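Local structure of PKS (Streptomyces albus, 4OQJ) at residues 316-320 with 321-325; 581-584 with 585-589; 652-655 with 656-659. The protein carries a ketosynthase domain from oxazolomycin biosynthesis and probably catalyses the decarboxylative Claisen-type condensation that lengthens an acyl chain with a unit carried by an acyl carrier protein. All coordinates share one frame; numbering follows the deposited sequence.

Interaction 1: residues 316-320 with 321-325; sequences ADVGP and ETVSY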
ATOM      1  N   ALA A 316       4.165 -10.986  16.975  1.00 18.95           N
ATOM      2  CA  ALA A 316       3.377 -12.207  17.084  1.00 19.35           C
ATOM      3  C   ALA A 316       3.359 -12.763  18.503  1.00 21.40           C
ATOM      4  O   ALA A 316       2.593 -13.677  18.792  1.00 22.36           O
ATOM      5  CB  ALA A 316       3.923 -13.272  16.133  1.00 19.02           C
ATOM      6  N   ASP A 317       4.220 -12.232  19.366  1.00 22.90           N
ATOM      7  CA  ASP A 317       4.447 -12.777  20.716  1.00 24.88           C
ATOM      8  C   ASP A 317       4.846 -14.251  20.629  1.00 25.10           C
ATOM      9  O   ASP A 317       4.355 -15.104  21.374  1.00 25.61           O
ATOM     10  CB  ASP A 317       3.212 -12.609  21.610  1.00 29.74           C
ATOM     11  CG  ASP A 317       3.522 -12.856  23.092  1.00 42.63           C
ATOM     12  OD1 ASP A 317       4.697 -12.704  23.501  1.00 39.39           O
ATOM     13  OD2 ASP A 317       2.590 -13.202  23.850  1.00 54.20           O
ATOM     14  N   VAL A 318       5.761 -14.525  19.707  1.00 29.12           N
ATOM     15  CA  VAL A 318       6.230 -15.870  19.425  1.00 32.13           C
ATOM     16  C   VAL A 318       7.735 -15.913  19.673  1.00 28.07           C
ATOM     17  O   VAL A 318       8.491 -15.153  19.071  1.00 24.77           O
ATOM     18  CB  VAL A 318       5.880 -16.261  17.965  1.00 28.94           C
ATOM     19  CG1 VAL A 318       6.706 -17.422  17.462  1.00 28.81           C
ATOM     20  CG2 VAL A 318       4.385 -16.570  17.852  1.00 33.07           C
ATOM     21  N   GLY A 319       8.166 -16.794  20.568  1.00 25.57           N
ATOM     22  CA  GLY A 319       9.578 -16.920  20.878  1.00 24.25           C
ATOM     23  C   GLY A 319      10.274 -17.676  19.769  1.00 24.38           C
ATOM     24  O   GLY A 319       9.695 -18.614  19.210  1.00 24.27           O
ATOM     25  N   PRO A 320      11.514 -17.282  19.440  1.00 24.25           N
ATOM     26  CA  PRO A 320      12.211 -17.936  18.327  1.00 22.73           C
ATOM     27  C   PRO A 320      12.372 -19.442  18.528  1.00 24.00           C
ATOM     28  O   PRO A 320      12.420 -20.191  17.540  1.00 23.31           O
ATOM     29  CB  PRO A 320      13.579 -17.233  18.299  1.00 23.20           C
ATOM     30  CG  PRO A 320      13.739 -16.619  19.666  1.00 25.53           C
ATOM     31  CD  PRO A 320      12.349 -16.247  20.082  1.00 24.12           C
ATOM     32  N   GLU A 321      12.449 -19.879  19.785  1.00 24.02           N
ATOM     33  CA  GLU A 321      12.631 -21.292  20.084  1.00 25.23           C
ATOM     34  C   GLU A 321      11.362 -22.102  19.776  1.00 25.05           C
ATOM     35  O   GLU A 321      11.410 -23.324  19.769  1.00 26.55           O
ATOM     36  CB  GLU A 321      13.061 -21.490  21.556  1.00 29.51           C
ATOM     37  CG  GLU A 321      11.961 -21.371  22.624  1.00 29.61           C
ATOM     38  CD  GLU A 321      11.479 -19.948  22.887  1.00 33.90           C
ATOM     39  OE1 GLU A 321      12.020 -18.991  22.296  1.00 35.84           O
ATOM     40  OE2 GLU A 321      10.544 -19.788  23.703  1.00 37.52           O
ATOM     41  N   THR A 322      10.235 -21.434  19.512  1.00 24.16           N
ATOM     42  CA  THR A 322       8.979 -22.136  19.207  1.00 25.43           C
ATOM     43  C   THR A 322       8.702 -22.243  17.705  1.00 26.06           C
ATOM     44  O   THR A 322       7.697 -22.828  17.289  1.00 29.25           O
ATOM     45  CB  THR A 322       7.768 -21.445  19.871  1.00 27.57           C
ATOM     46  OG1 THR A 322       7.496 -20.200  19.215  1.00 25.52           O
ATOM     47  CG2 THR A 322       8.026 -21.209  21.358  1.00 28.95           C
ATOM     48  N   VAL A 323       9.591 -21.679  16.901  1.00 22.75           N
ATOM     49  CA  VAL A 323       9.490 -21.741  15.447  1.00 21.29           C
ATOM     50  C   VAL A 323      10.261 -22.963  14.959  1.00 24.02           C
ATOM     51  O   VAL A 323      11.432 -23.111  15.315  1.00 22.53           O
ATOM     52  CB  VAL A 323      10.043 -20.435  14.803  1.00 20.22           C
ATOM     53  CG1 VAL A 323      10.043 -20.521  13.294  1.00 18.01           C
ATOM     54  CG2 VAL A 323       9.224 -19.224  15.267  1.00 18.85           C
ATOM     55  N   SER A 324       9.622 -23.834  14.165  1.00 21.10           N
ATOM     56  CA  SER A 324      10.238 -25.114  13.764  1.00 22.05           C
ATOM     57  C   SER A 324      10.424 -25.266  12.257  1.00 21.09           C
ATOM     58  O   SER A 324      10.961 -26.281  11.799  1.00 21.81           O
ATOM     59  CB  SER A 324       9.413 -26.308  14.289  1.00 23.37           C
ATOM     60  OG  SER A 324       8.035 -26.171  13.980  1.00 23.89           O
ATOM     61  N   TYR A 325       9.977 -24.272  11.495  1.00 19.57           N
ATOM     62  CA  TYR A 325      10.262 -24.193  10.057  1.00 18.61           C
ATOM     63  C   TYR A 325      10.400 -22.724   9.622  1.00 17.31           C
ATOM     64  O   TYR A 325       9.604 -21.876  10.017  1.00 16.58           O
ATOM     65  CB  TYR A 325       9.162 -24.882   9.208  1.00 24.19           C
ATOM     66  CG  TYR A 325       9.481 -24.756   7.743  1.00 21.82           C
ATOM     67  CD1 TYR A 325      10.499 -25.511   7.180  1.00 21.11           C
ATOM     68  CD2 TYR A 325       8.812 -23.849   6.933  1.00 20.73           C
ATOM     69  CE1 TYR A 325      10.848 -25.370   5.862  1.00 22.38           C
ATOM     70  CE2 TYR A 325       9.148 -23.708   5.600  1.00 17.14           C
ATOM     71  CZ  TYR A 325      10.172 -24.471   5.074  1.00 19.22           C
ATOM     72  OH  TYR A 325      10.549 -24.336   3.752  1.00 18.44           O
TER
HETATM   73  O   HOH W   1      13.638 -22.469  16.524  1.00 23.36           O

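Interaction 2: residues 581-584 with 585-589; sequences LGTP and AAELL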
ATOM      1  N   LEU A 581     -58.688 -20.985   9.073  1.00 46.44           N
ATOM      2  CA  LEU A 581     -59.709 -21.907   8.589  1.00 45.02           C
ATOM      3  C   LEU A 581     -60.651 -22.343   9.699  1.00 40.79           C
ATOM      4  O   LEU A 581     -61.697 -22.926   9.429  1.00 39.69           O
ATOM      5  CB  LEU A 581     -59.067 -23.146   7.963  1.00 43.48           C
ATOM      6  CG  LEU A 581     -58.207 -22.944   6.716  1.00 42.64           C
ATOM      7  CD1 LEU A 581     -57.753 -24.297   6.185  1.00 41.32           C
ATOM      8  CD2 LEU A 581     -58.938 -22.148   5.640  1.00 42.91           C
ATOM      9  N   GLY A 582     -60.258 -22.087  10.942  1.00 44.53           N
ATOM     10  CA  GLY A 582     -61.062 -22.460  12.091  1.00 53.02           C
ATOM     11  C   GLY A 582     -60.951 -23.920  12.499  1.00 52.22           C
ATOM     12  O   GLY A 582     -61.804 -24.415  13.229  1.00 51.82           O
ATOM     13  N   THR A 583     -59.902 -24.606  12.047  1.00 45.25           N
ATOM     14  CA  THR A 583     -59.722 -26.028  12.351  1.00 39.47           C
ATOM     15  C   THR A 583     -58.387 -26.277  13.060  1.00 36.93           C
ATOM     16  O   THR A 583     -57.380 -25.656  12.725  1.00 36.97           O
ATOM     17  CB  THR A 583     -59.782 -26.878  11.071  1.00 40.78           C
ATOM     18  OG1 THR A 583     -60.937 -26.508  10.310  1.00 41.27           O
ATOM     19  CG2 THR A 583     -59.849 -28.361  11.410  1.00 44.18           C
ATOM     20  N   PRO A 584     -58.370 -27.182  14.052  1.00 38.37           N
ATOM     21  CA  PRO A 584     -57.082 -27.480  14.691  1.00 40.34           C
ATOM     22  C   PRO A 584     -56.057 -28.046  13.704  1.00 38.17           C
ATOM     23  O   PRO A 584     -56.427 -28.809  12.809  1.00 35.21           O
ATOM     24  CB  PRO A 584     -57.450 -28.518  15.755  1.00 42.34           C
ATOM     25  CG  PRO A 584     -58.889 -28.238  16.063  1.00 43.43           C
ATOM     26  CD  PRO A 584     -59.502 -27.802  14.767  1.00 40.87           C
ATOM     27  N   ALA A 585     -54.792 -27.667  13.870  1.00 35.24           N
ATOM     28  CA  ALA A 585     -53.727 -28.125  12.983  1.00 31.64           C
ATOM     29  C   ALA A 585     -53.651 -29.647  12.933  1.00 33.09           C
ATOM     30  O   ALA A 585     -53.508 -30.231  11.860  1.00 31.69           O
ATOM     31  CB  ALA A 585     -52.392 -27.552  13.427  1.00 29.51           C
ATOM     32  N   ALA A 586     -53.752 -30.287  14.094  1.00 39.13           N
ATOM     33  CA  ALA A 586     -53.695 -31.747  14.174  1.00 39.78           C
ATOM     34  C   ALA A 586     -54.785 -32.400  13.329  1.00 36.56           C
ATOM     35  O   ALA A 586     -54.578 -33.467  12.753  1.00 37.10           O
ATOM     36  CB  ALA A 586     -53.813 -32.201  15.616  1.00 43.29           C
ATOM     37  N   GLU A 587     -55.945 -31.755  13.262  1.00 35.48           N
ATOM     38  CA  GLU A 587     -57.049 -32.250  12.448  1.00 38.36           C
ATOM     39  C   GLU A 587     -56.713 -32.152  10.966  1.00 36.04           C
ATOM     40  O   GLU A 587     -56.885 -33.115  10.221  1.00 32.11           O
ATOM     41  CB  GLU A 587     -58.330 -31.471  12.750  1.00 46.09           C
ATOM     42  CG  GLU A 587     -59.290 -32.204  13.669  1.00 61.82           C
ATOM     43  CD  GLU A 587     -60.473 -31.348  14.072  1.00 67.12           C
ATOM     44  OE1 GLU A 587     -61.190 -30.862  13.166  1.00 59.21           O
ATOM     45  OE2 GLU A 587     -60.675 -31.155  15.291  1.00 73.06           O
ATOM     46  N   LEU A 588     -56.231 -30.991  10.537  1.00 31.81           N
ATOM     47  CA  LEU A 588     -55.888 -30.794   9.127  1.00 32.35           C
ATOM     48  C   LEU A 588     -54.736 -31.705   8.671  1.00 32.55           C
ATOM     49  O   LEU A 588     -54.754 -32.214   7.550  1.00 37.42           O
ATOM     50  CB  LEU A 588     -55.521 -29.333   8.869  1.00 29.99           C
ATOM     51  CG  LEU A 588     -56.666 -28.326   8.839  1.00 29.55           C
ATOM     52  CD1 LEU A 588     -56.126 -26.903   8.818  1.00 29.53           C
ATOM     53  CD2 LEU A 588     -57.552 -28.568   7.638  1.00 30.67           C
ATOM     54  N   LEU A 589     -53.743 -31.916   9.534  1.00 28.42           N
ATOM     55  CA  LEU A 589     -52.590 -32.753   9.194  1.00 27.69           C
ATOM     56  C   LEU A 589     -52.986 -34.204   8.960  1.00 29.29           C
ATOM     57  O   LEU A 589     -52.283 -34.945   8.275  1.00 30.23           O
ATOM     58  CB  LEU A 589     -51.533 -32.706  10.299  1.00 27.49           C
ATOM     59  CG  LEU A 589     -50.690 -31.446  10.489  1.00 32.25           C
ATOM     60  CD1 LEU A 589     -49.769 -31.644  11.693  1.00 36.13           C
ATOM     61  CD2 LEU A 589     -49.876 -31.093   9.241  1.00 29.81           C
TER

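Interaction 3: residues 652-655 with 656-659; sequences LPAA and SAPV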
ATOM      1  N   LEU A 652     -48.047 -30.053  -4.349  1.00 33.30           N
ATOM      2  CA  LEU A 652     -48.261 -31.346  -3.702  1.00 38.71           C
ATOM      3  C   LEU A 652     -47.469 -32.451  -4.378  1.00 39.85           C
ATOM      4  O   LEU A 652     -47.368 -32.471  -5.603  1.00 37.82           O
ATOM      5  CB  LEU A 652     -49.730 -31.730  -3.735  1.00 38.94           C
ATOM      6  CG  LEU A 652     -50.672 -31.068  -2.750  1.00 44.28           C
ATOM      7  CD1 LEU A 652     -52.008 -31.748  -2.845  1.00 42.27           C
ATOM      8  CD2 LEU A 652     -50.141 -31.117  -1.326  1.00 50.72           C
ATOM      9  N   PRO A 653     -46.930 -33.395  -3.589  1.00 37.09           N
ATOM     10  CA  PRO A 653     -46.256 -34.524  -4.233  1.00 37.46           C
ATOM     11  C   PRO A 653     -47.243 -35.348  -5.054  1.00 38.16           C
ATOM     12  O   PRO A 653     -48.421 -35.460  -4.681  1.00 37.68           O
ATOM     13  CB  PRO A 653     -45.711 -35.344  -3.054  1.00 41.47           C
ATOM     14  CG  PRO A 653     -45.838 -34.463  -1.854  1.00 41.83           C
ATOM     15  CD  PRO A 653     -46.982 -33.557  -2.127  1.00 38.92           C
ATOM     16  N   ALA A 654     -46.779 -35.901  -6.168  1.00 39.82           N
ATOM     17  CA  ALA A 654     -47.586 -36.851  -6.922  1.00 42.60           C
ATOM     18  C   ALA A 654     -47.684 -38.144  -6.122  1.00 37.61           C
ATOM     19  O   ALA A 654     -46.845 -38.407  -5.255  1.00 34.36           O
ATOM     20  CB  ALA A 654     -46.980 -37.108  -8.293  1.00 46.81           C
ATOM     21  N   ALA A 655     -48.700 -38.952  -6.402  1.00 41.57           N
ATOM     22  CA  ALA A 655     -48.825 -40.236  -5.728  1.00 49.60           C
ATOM     23  C   ALA A 655     -47.531 -41.025  -5.910  1.00 51.10           C
ATOM     24  O   ALA A 655     -46.897 -40.956  -6.970  1.00 50.38           O
ATOM     25  CB  ALA A 655     -50.019 -41.020  -6.266  1.00 57.31           C
ATOM     26  N   SER A 656     -47.124 -41.726  -4.853  1.00 50.81           N
ATOM     27  CA  SER A 656     -45.931 -42.565  -4.875  1.00 58.63           C
ATOM     28  C   SER A 656     -44.657 -41.792  -5.230  1.00 63.05           C
ATOM     29  O   SER A 656     -43.679 -42.383  -5.687  1.00 75.09           O
ATOM     30  CB  SER A 656     -46.128 -43.725  -5.856  1.00 67.47           C
ATOM     31  OG  SER A 656     -47.277 -44.490  -5.509  1.00 68.43           O
ATOM     32  N   ALA A 657     -44.673 -40.477  -5.017  1.00 53.36           N
ATOM     33  CA  ALA A 657     -43.471 -39.657  -5.144  1.00 49.04           C
ATOM     34  C   ALA A 657     -42.851 -39.464  -3.766  1.00 45.38           C
ATOM     35  O   ALA A 657     -43.492 -39.755  -2.762  1.00 41.95           O
ATOM     36  CB  ALA A 657     -43.799 -38.312  -5.775  1.00 52.52           C
ATOM     37  N   PRO A 658     -41.600 -38.977  -3.708  1.00 46.33           N
ATOM     38  CA  PRO A 658     -41.019 -38.626  -2.407  1.00 44.57           C
ATOM     39  C   PRO A 658     -41.846 -37.566  -1.672  1.00 35.45           C
ATOM     40  O   PRO A 658     -42.411 -36.686  -2.320  1.00 31.87           O
ATOM     41  CB  PRO A 658     -39.634 -38.083  -2.774  1.00 49.43           C
ATOM     42  CG  PRO A 658     -39.336 -38.663  -4.110  1.00 50.99           C
ATOM     43  CD  PRO A 658     -40.648 -38.766  -4.811  1.00 49.24           C
ATOM     44  N   VAL A 659     -41.914 -37.660  -0.347  1.00 30.79           N
ATOM     45  CA  VAL A 659     -42.690 -36.724   0.465  1.00 31.02           C
ATOM     46  C   VAL A 659     -41.792 -36.012   1.459  1.00 28.99           C
ATOM     47  O   VAL A 659     -40.585 -36.226   1.469  1.00 32.57           O
ATOM     48  CB  VAL A 659     -43.814 -37.445   1.226  1.00 34.49           C
ATOM     49  CG1 VAL A 659     -44.737 -38.164   0.246  1.00 35.81           C
ATOM     50  CG2 VAL A 659     -43.233 -38.433   2.238  1.00 36.98           C
TER
HETATM   51  O   HOH W   2     -46.348 -38.931  -2.506  1.00 40.55           O

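Interaction 1: residues 316-320 with 321-325
The chi1 of Thr-322 (71°) places OG1 between its own backbone N and carbonyl carbon, which turns the hydroxyl back onto Gly-319 O. The chi1 of Val-318 (161°) sets CG1 opposite its backbone N, facing Thr-322 and Val-323. Gly-319 O is gripped twice by one residue. Thr-322 OG1 donates to it at 2.7 Å, in the carbonyl plane. Thr-322 N donates at 2.9 Å from well above that plane. One step on, Val-323 N reaches Pro-320 O at 3.3 Å. The two backbone bonds, each from i+3 to i, make a short 3-10 turn. It follows the Schellman motif at Asp-317, which ends helix 302-316, and it leads to strand 325-327 of the large sheet of the thiolase-type ketosynthase fold. Water 1 bridges the exit of the turn, donating to Pro-320 O (2.8 Å) and Val-323 O (2.6 Å). The apolar side is small. Val-318 CG1 meets Val-323 CG2 at 3.8 Å, with the two side chains crossing at about a right angle. Glu-321 folds back, with OE1 3.5 Å from Pro-320 CD. Thr-322 OG1 also bonds Arg-430, so the hydroxyl has a partner on each side, one in the turn and one beyond it. Pro-320 and Val-323 pack inward on Gln-313 and Phe-348.

Interaction 2: residues 581-584 with 585-589
Thr-583 and Leu-581 meet the first turn of helix 585-590 through their methyl groups. On the packed side, Leu-581 CD1 touches Leu-588 CD1 at 4.0 Å, and the two side chains cross at about a right angle. Next to them is the methyl of Thr-583. With chi1 at -49°, CG2 is anti to the backbone N and is carried to the helix, while OG1 takes the place beside the N. There CG2 meets Leu-588 CG at 4.1 Å and Glu-587 CB at 3.7 Å. Pro-584 occupies the N-cap position, and its O accepts from Leu-588 N at 3.2 Å. A weak second bond comes from Glu-587 N.

The other side is exposed and less apolar. Glu-587 and Pro-584 lie side by side there, pointing the same way. The carboxylate leans on the ring, with OE2 3.5 Å from Pro-584 CG. The other oxygen, OE1, comes within 3.3 Å of Thr-583 CG2. These are contacts of oxygen with carbon and give the acid no polar partner across the turn.

Gly-582, with its positive phi, closes the Schellman motif that ends helix 568-581. The chain therefore passes from one helix to the next in three residues. Leu-588 is the buried side chain of the contact. It fits among Phe-574 and Ala-578 of helix 568-581 and Asp-595 and Ala-599 of helix 594-610. Ala-585 and Leu-589 touch Tyr-564 of helix 557-566.

Interaction 3: residues 652-655 with 656-659
Pro-653 presents the CB-CG edge of its ring to the returning chain. That chain offers a shallow hollow made by the Ala-657 methyl, the Pro-658 carbonyl and one branch of Val-659. Pro-653 CB sits 3.6 Å from Pro-658 O and 4.5 Å from Ala-657 CB. Farther along the ring, Pro-653 CG meets Val-659 CG1 at 4.4 Å. The fit is light, since few of the atoms press closely.

Nearer the bend, the bumps are single methyls. Ala-654 CB and Ala-657 CB approach to 4.2 Å across the turn. The Ala-657 methyl also comes close to the Ala-654 carbonyl oxygen. That oxygen accepts from Ala-657 N at 3.0 Å, the bond that closes the turn. Water 2 spans the mouth of the turn and donates to both Ala-654 O (2.8 Å) and Ala-657 O.

At the tip, Ala-655 and Ser-656 are exposed. Ser-656 CB lies 3.1 Å from Ala-655 O, since the central peptide of a type II turn brings its oxygen to the side where the third residue carries its side chain. A residue with no CB avoids this approach.

Val-659 and Pro-653 both rest on His-559 of helix 557-566, and the loop then enters helix 660-673. The bend from Ala-654 to Ala-657 is a type II beta turn. Ser-656, at its third position, has the positive phi (58°) that this turn requires and that glycine most often supplies.

The three contacts follow one another along the chain and do not touch. Interaction 1 belongs to the ketosynthase part, beside the large sheet. Its centre is about 66 Å from that of interaction 2 and about 61 Å from that of interaction 3. Interactions 2 and 3 lie on the same side of the chain's centre as each other, in a part with both helices and strands. Their centres are about 22 Å apart and their nearest atoms about 10 Å. Both border helices 557-566 and 594-610, which link them indirectly. Interactions 1 and 3 lie on opposite sides of the chain's centre. None of the three includes Ser-292 or Lys-294, which bind a potassium ion in this structure.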